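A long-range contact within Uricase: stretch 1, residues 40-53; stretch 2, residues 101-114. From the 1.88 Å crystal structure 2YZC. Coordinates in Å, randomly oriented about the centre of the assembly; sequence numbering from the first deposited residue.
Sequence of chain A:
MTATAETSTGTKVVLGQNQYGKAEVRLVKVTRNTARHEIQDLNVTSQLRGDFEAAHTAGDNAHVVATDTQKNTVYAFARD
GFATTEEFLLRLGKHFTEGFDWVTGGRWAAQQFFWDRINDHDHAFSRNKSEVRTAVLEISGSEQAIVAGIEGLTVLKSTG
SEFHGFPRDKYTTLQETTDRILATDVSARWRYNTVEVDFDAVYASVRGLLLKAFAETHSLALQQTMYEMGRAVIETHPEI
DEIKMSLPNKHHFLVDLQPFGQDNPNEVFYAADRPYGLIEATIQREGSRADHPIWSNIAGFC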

# COMPACT_ATOMS: atom_id res chain seq x y z
N GLN A 40 -10.20 19.76 11.73
CA GLN A 40 -10.46 19.65 10.30
C GLN A 40 -9.15 19.08 9.75
O GLN A 40 -8.08 19.63 9.99
N ASP A 41 -9.24 17.96 9.04
CA ASP A 41 -8.06 17.26 8.53
C ASP A 41 -8.19 17.09 7.01
O ASP A 41 -9.08 16.38 6.55
N LEU A 42 -7.29 17.72 6.26
CA LEU A 42 -7.32 17.66 4.79
C LEU A 42 -6.00 17.29 4.11
O LEU A 42 -4.92 17.50 4.66
N ASN A 43 -6.12 16.76 2.89
CA ASN A 43 -4.97 16.42 2.04
C ASN A 43 -5.29 17.27 0.80
O ASN A 43 -6.14 16.89 -0.01
N VAL A 44 -4.59 18.39 0.66
CA VAL A 44 -4.85 19.35 -0.42
C VAL A 44 -3.88 19.35 -1.61
O VAL A 44 -2.67 19.24 -1.45
N THR A 45 -4.44 19.50 -2.80
CA THR A 45 -3.65 19.55 -4.02
C THR A 45 -4.05 20.80 -4.80
O THR A 45 -5.24 21.07 -4.98
N SER A 46 -3.06 21.55 -5.26
CA SER A 46 -3.28 22.78 -6.01
C SER A 46 -2.51 22.76 -7.33
O SER A 46 -1.32 22.48 -7.35
N GLN A 47 -3.21 23.02 -8.43
CA GLN A 47 -2.56 23.07 -9.74
C GLN A 47 -3.12 24.21 -10.58
O GLN A 47 -4.33 24.42 -10.65
N LEU A 48 -2.21 24.94 -11.21
CA LEU A 48 -2.59 26.09 -12.01
C LEU A 48 -2.58 25.82 -13.50
O LEU A 48 -1.85 24.95 -13.98
N ARG A 49 -3.40 26.58 -14.22
CA ARG A 49 -3.51 26.48 -15.66
C ARG A 49 -3.44 27.90 -16.21
O ARG A 49 -3.93 28.84 -15.58
N GLY A 50 -2.82 28.05 -17.37
CA GLY A 50 -2.70 29.36 -17.97
C GLY A 50 -1.62 29.36 -19.03
O GLY A 50 -1.40 28.35 -19.69
N ASP A 51 -0.95 30.49 -19.19
CA ASP A 51 0.11 30.60 -20.17
C ASP A 51 1.46 30.22 -19.58
O ASP A 51 2.15 31.04 -18.97
N PHE A 52 1.84 28.96 -19.78
CA PHE A 52 3.10 28.44 -19.28
C PHE A 52 3.96 27.91 -20.42
O PHE A 52 4.81 27.04 -20.24
N GLU A 53 3.74 28.48 -21.60
CA GLU A 53 4.47 28.09 -22.81
C GLU A 53 5.99 28.21 -22.65
O GLU A 53 6.72 27.24 -22.88
N ASP A 101 -2.39 37.44 -13.80
CA ASP A 101 -3.02 37.60 -15.11
C ASP A 101 -2.84 36.42 -16.05
O ASP A 101 -3.74 36.11 -16.84
N TRP A 102 -1.69 35.75 -15.99
CA TRP A 102 -1.44 34.62 -16.87
C TRP A 102 -2.08 33.31 -16.37
O TRP A 102 -2.12 32.32 -17.10
N VAL A 103 -2.56 33.31 -15.13
CA VAL A 103 -3.22 32.14 -14.57
C VAL A 103 -4.71 32.31 -14.87
O VAL A 103 -5.39 33.15 -14.28
N THR A 104 -5.21 31.50 -15.80
CA THR A 104 -6.60 31.58 -16.23
C THR A 104 -7.55 30.62 -15.54
O THR A 104 -8.77 30.73 -15.67
N GLY A 105 -6.99 29.67 -14.80
CA GLY A 105 -7.83 28.70 -14.11
C GLY A 105 -6.97 27.71 -13.35
O GLY A 105 -5.81 27.99 -13.05
N GLY A 106 -7.54 26.56 -13.04
CA GLY A 106 -6.78 25.56 -12.31
C GLY A 106 -7.67 24.46 -11.76
O GLY A 106 -8.86 24.39 -12.07
N ARG A 107 -7.07 23.61 -10.94
CA ARG A 107 -7.79 22.51 -10.33
C ARG A 107 -7.30 22.37 -8.89
O ARG A 107 -6.11 22.20 -8.63
N TRP A 108 -8.23 22.50 -7.94
CA TRP A 108 -7.89 22.38 -6.54
C TRP A 108 -8.72 21.24 -5.99
O TRP A 108 -9.93 21.18 -6.20
N ALA A 109 -8.06 20.32 -5.29
CA ALA A 109 -8.75 19.16 -4.76
C ALA A 109 -8.34 18.85 -3.34
O ALA A 109 -7.29 19.29 -2.86
N ALA A 110 -9.18 18.09 -2.65
CA ALA A 110 -8.89 17.72 -1.28
C ALA A 110 -9.63 16.49 -0.84
O ALA A 110 -10.71 16.17 -1.33
N GLN A 111 -8.99 15.77 0.07
CA GLN A 111 -9.57 14.60 0.69
C GLN A 111 -9.80 15.12 2.10
O GLN A 111 -8.98 15.89 2.62
N GLN A 112 -10.93 14.76 2.70
CA GLN A 112 -11.24 15.18 4.05
C GLN A 112 -11.33 13.92 4.89
O GLN A 112 -12.03 12.97 4.52
N PHE A 113 -10.61 13.91 6.01
CA PHE A 113 -10.58 12.77 6.91
C PHE A 113 -11.41 13.08 8.15
O PHE A 113 -11.29 14.16 8.74
N PHE A 114 -12.25 12.13 8.54
CA PHE A 114 -13.12 12.32 9.68
C PHE A 114 -12.55 11.85 11.01
O PHE A 114 -11.81 10.87 11.08

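Packing of side chains between two antiparallel neighbours in the uricase sheet, residues 40-50 and 103-114. Because the strands lie side by side, their side chains do not interdigitate but rise in cross-strand pairs from the two faces, and the hollows are the gaps left by small residues. On one face lie Leu42, Val44, Ser46 and Leu48, opposite Gln112, Ala110, Trp108 and Gly106.

Here the relief is set by Trp108 (chi1 m, chi2 -88°), whose CB rises from the face while the indole swings back toward the neighbouring strand. The bare CA of Gly106 leaves room beside it, and the six-membered end of the indole spreads toward Leu48 (m, t), with Trp108 CZ2 3.7 Å from Leu48 CD2. Gln47 O lies over one face of the indole, 4.1 Å from Trp108 CZ2. The nitrogen of the same ring reaches Ser46 (t), where Ser46 OG lies 3.0 Å from Trp108 NE1. A side chain at Gly106 would spoil this fit: an ideal CB would fall 2.5 Å from Gln47 O, a clash. Leu48 also packs on Val103 (t), Leu48 CD1 standing 4.1 Å from Val103 CG2.

The relief is low where Val44 (t) meets the small Ala110, Val44 CG2 to Ala110 CB 4.3 Å; beyond it Leu42 (m, t) bends its tip across so that Leu42 CD2 rests 3.7 Å from CB of the extended Gln112 (t, t).

The other face carries Asp41, Asn43, Thr45, Gln47 and Arg49, opposite Phe113, Gln111, Ala109, Arg107 and Gly105. Phe113 (m) lays its ring along the first strand: Asp41 OD1 (chi1 t) approaches its edge, 3.7 Å from Phe113 CD1, and Asn43 CB (chi1 t) sits 3.8 Å from Phe113 CE1. Asn43 OD1 and Gln111 NE2 are 3.1 Å apart as modelled, but the Asn43 amide is probably turned over, which leaves their pairing open. Thr45 (m) faces the short Ala109. At the far end Arg49 (m, t, t) starts across from the side-chain-free Gly105 and runs along the neighbouring strand, its CD 3.9 Å from Gly106 CA; its guanidinium has Gly106 O and Arg107 CB over one face, with NH2 3.9 Å from that CB. Arg107 (t, t, t) leads its own end away.

Past the beta bulge between Arg49 and Gly50, the bare Gly50 lets the chains close up, its CA 3.1 Å from Trp102 O, where an ideal CB would clash at 1.9 Å. Beyond it Phe52 (m), whose CB points sideways, brings its ring back to fill the space by Trp102 (p) and Val103: Phe52 CE2 meets the edge of the indole, 3.8 Å from Trp102 CD1, and Phe52 CZ lies 4.3 Å from Val103 CG2. At the opposite end one water joins the backbones, accepting from Asp41 N at 3.0 Å and donating to Phe113 O at 2.6 Å.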

# COMPACT_ATOMS: atom_id res chain seq x y z
CB GLN A 40 -10.81 21.01 9.69
CG GLN A 40 -12.22 21.47 10.05
CD GLN A 40 -12.52 22.89 9.61
OE1 GLN A 40 -13.32 23.12 8.70
NE2 GLN A 40 -11.86 23.84 10.24
CB ASP A 41 -7.99 15.90 9.23
CG ASP A 41 -6.65 15.20 9.08
OD1 ASP A 41 -5.83 15.64 8.24
OD2 ASP A 41 -6.42 14.20 9.80
CB LEU A 42 -7.75 19.02 4.22
CG LEU A 42 -9.08 19.66 4.63
CD1 LEU A 42 -9.18 21.06 4.00
CD2 LEU A 42 -10.23 18.79 4.18
CB ASN A 43 -4.97 14.93 1.67
CG ASN A 43 -3.71 14.51 0.95
OD1 ASN A 43 -3.68 13.49 0.25
ND2 ASN A 43 -2.64 15.29 1.12
CB VAL A 44 -4.89 20.79 0.16
CG1 VAL A 44 -5.31 21.79 -0.91
CG2 VAL A 44 -5.84 20.83 1.36
CB THR A 45 -3.88 18.31 -4.89
OG1 THR A 45 -3.30 17.16 -4.24
CG2 THR A 45 -3.24 18.49 -6.27
CB SER A 46 -2.80 23.98 -5.18
OG SER A 46 -2.74 25.18 -5.95
CB GLN A 47 -2.71 21.74 -10.47
CG GLN A 47 -1.79 20.65 -9.92
CD GLN A 47 -1.91 19.35 -10.67
OE1 GLN A 47 -0.95 18.89 -11.29
NE2 GLN A 47 -3.09 18.75 -10.63
CB LEU A 48 -1.65 27.26 -11.71
CG LEU A 48 -1.43 27.57 -10.23
CD1 LEU A 48 -0.50 28.78 -10.11
CD2 LEU A 48 -2.76 27.84 -9.55
CB ARG A 49 -4.83 25.83 -16.06
CG ARG A 49 -4.93 24.37 -15.67
CD ARG A 49 -6.35 23.87 -15.81
NE ARG A 49 -6.48 22.48 -15.40
CZ ARG A 49 -7.64 21.84 -15.28
NH1 ARG A 49 -8.78 22.48 -15.53
NH2 ARG A 49 -7.67 20.57 -14.91
CB ASP A 51 0.17 32.02 -20.73
CG ASP A 51 1.40 32.25 -21.59
OD1 ASP A 51 1.85 31.28 -22.24
OD2 ASP A 51 1.90 33.39 -21.63
CB PHE A 52 2.83 27.33 -18.26
CG PHE A 52 2.06 27.80 -17.06
CD1 PHE A 52 0.81 27.27 -16.76
CD2 PHE A 52 2.59 28.79 -16.24
CE1 PHE A 52 0.08 27.74 -15.67
CE2 PHE A 52 1.86 29.27 -15.15
CZ PHE A 52 0.61 28.74 -14.86
CB GLU A 53 4.01 28.98 -23.97
CG GLU A 53 4.63 28.66 -25.32
CD GLU A 53 4.11 27.36 -25.90
OE1 GLU A 53 2.93 27.03 -25.67
OE2 GLU A 53 4.88 26.68 -26.61
CB ASP A 101 -2.52 38.87 -15.79
CG ASP A 101 -2.92 40.13 -15.04
OD1 ASP A 101 -4.11 40.24 -14.65
OD2 ASP A 101 -2.06 41.01 -14.84
CB TRP A 102 0.06 34.43 -17.08
CG TRP A 102 0.83 34.20 -15.82
CD1 TRP A 102 1.02 33.01 -15.19
CD2 TRP A 102 1.49 35.19 -15.03
NE1 TRP A 102 1.76 33.19 -14.04
CE2 TRP A 102 2.06 34.52 -13.92
CE3 TRP A 102 1.65 36.58 -15.14
CZ2 TRP A 102 2.78 35.20 -12.93
CZ3 TRP A 102 2.37 37.25 -14.16
CH2 TRP A 102 2.93 36.55 -13.07
CB VAL A 103 -3.01 32.05 -13.04
CG1 VAL A 103 -3.87 30.93 -12.45
CG2 VAL A 103 -1.54 31.78 -12.75
CB THR A 104 -6.70 31.35 -17.75
OG1 THR A 104 -6.11 30.09 -18.08
CG2 THR A 104 -5.98 32.45 -18.50
CB ARG A 107 -7.50 21.21 -11.10
CG ARG A 107 -8.26 19.99 -10.60
CD ARG A 107 -7.79 18.73 -11.33
NE ARG A 107 -8.46 17.52 -10.86
CZ ARG A 107 -9.65 17.09 -11.29
NH1 ARG A 107 -10.32 17.76 -12.22
NH2 ARG A 107 -10.16 15.97 -10.78
CB TRP A 108 -8.19 23.70 -5.81
CG TRP A 108 -7.31 24.80 -6.31
CD1 TRP A 108 -6.07 25.15 -5.84
CD2 TRP A 108 -7.54 25.63 -7.46
NE1 TRP A 108 -5.51 26.13 -6.63
CE2 TRP A 108 -6.40 26.44 -7.63
CE3 TRP A 108 -8.60 25.76 -8.36
CZ2 TRP A 108 -6.29 27.38 -8.67
CZ3 TRP A 108 -8.49 26.68 -9.40
CH2 TRP A 108 -7.34 27.48 -9.54
CB ALA A 109 -8.50 17.95 -5.65
CB ALA A 110 -9.23 18.88 -0.35
CB GLN A 111 -8.58 13.44 0.71
CG GLN A 111 -8.44 12.73 -0.63
CD GLN A 111 -7.35 11.68 -0.62
OE1 GLN A 111 -7.44 10.67 -1.32
NE2 GLN A 111 -6.31 11.92 0.16
CB GLN A 112 -12.59 15.91 4.10
CG GLN A 112 -12.94 16.45 5.49
CD GLN A 112 -14.29 17.15 5.52
OE1 GLN A 112 -14.67 17.81 4.56
NE2 GLN A 112 -15.00 17.03 6.63
CB PHE A 113 -9.14 12.45 7.29
CG PHE A 113 -8.22 12.30 6.11
CD1 PHE A 113 -7.21 13.22 5.87
CD2 PHE A 113 -8.42 11.27 5.20
CE1 PHE A 113 -6.39 13.11 4.74
CE2 PHE A 113 -7.61 11.15 4.07
CZ PHE A 113 -6.59 12.07 3.84
CB PHE A 114 -14.47 11.64 9.44
CG PHE A 114 -15.20 12.18 8.24
CD1 PHE A 114 -15.27 11.45 7.06
CD2 PHE A 114 -15.79 13.44 8.28
CE1 PHE A 114 -15.92 11.96 5.93
CE2 PHE A 114 -16.44 13.97 7.16
CZ PHE A 114 -16.50 13.23 5.99
O HOH W 1 -11.93 16.69 8.96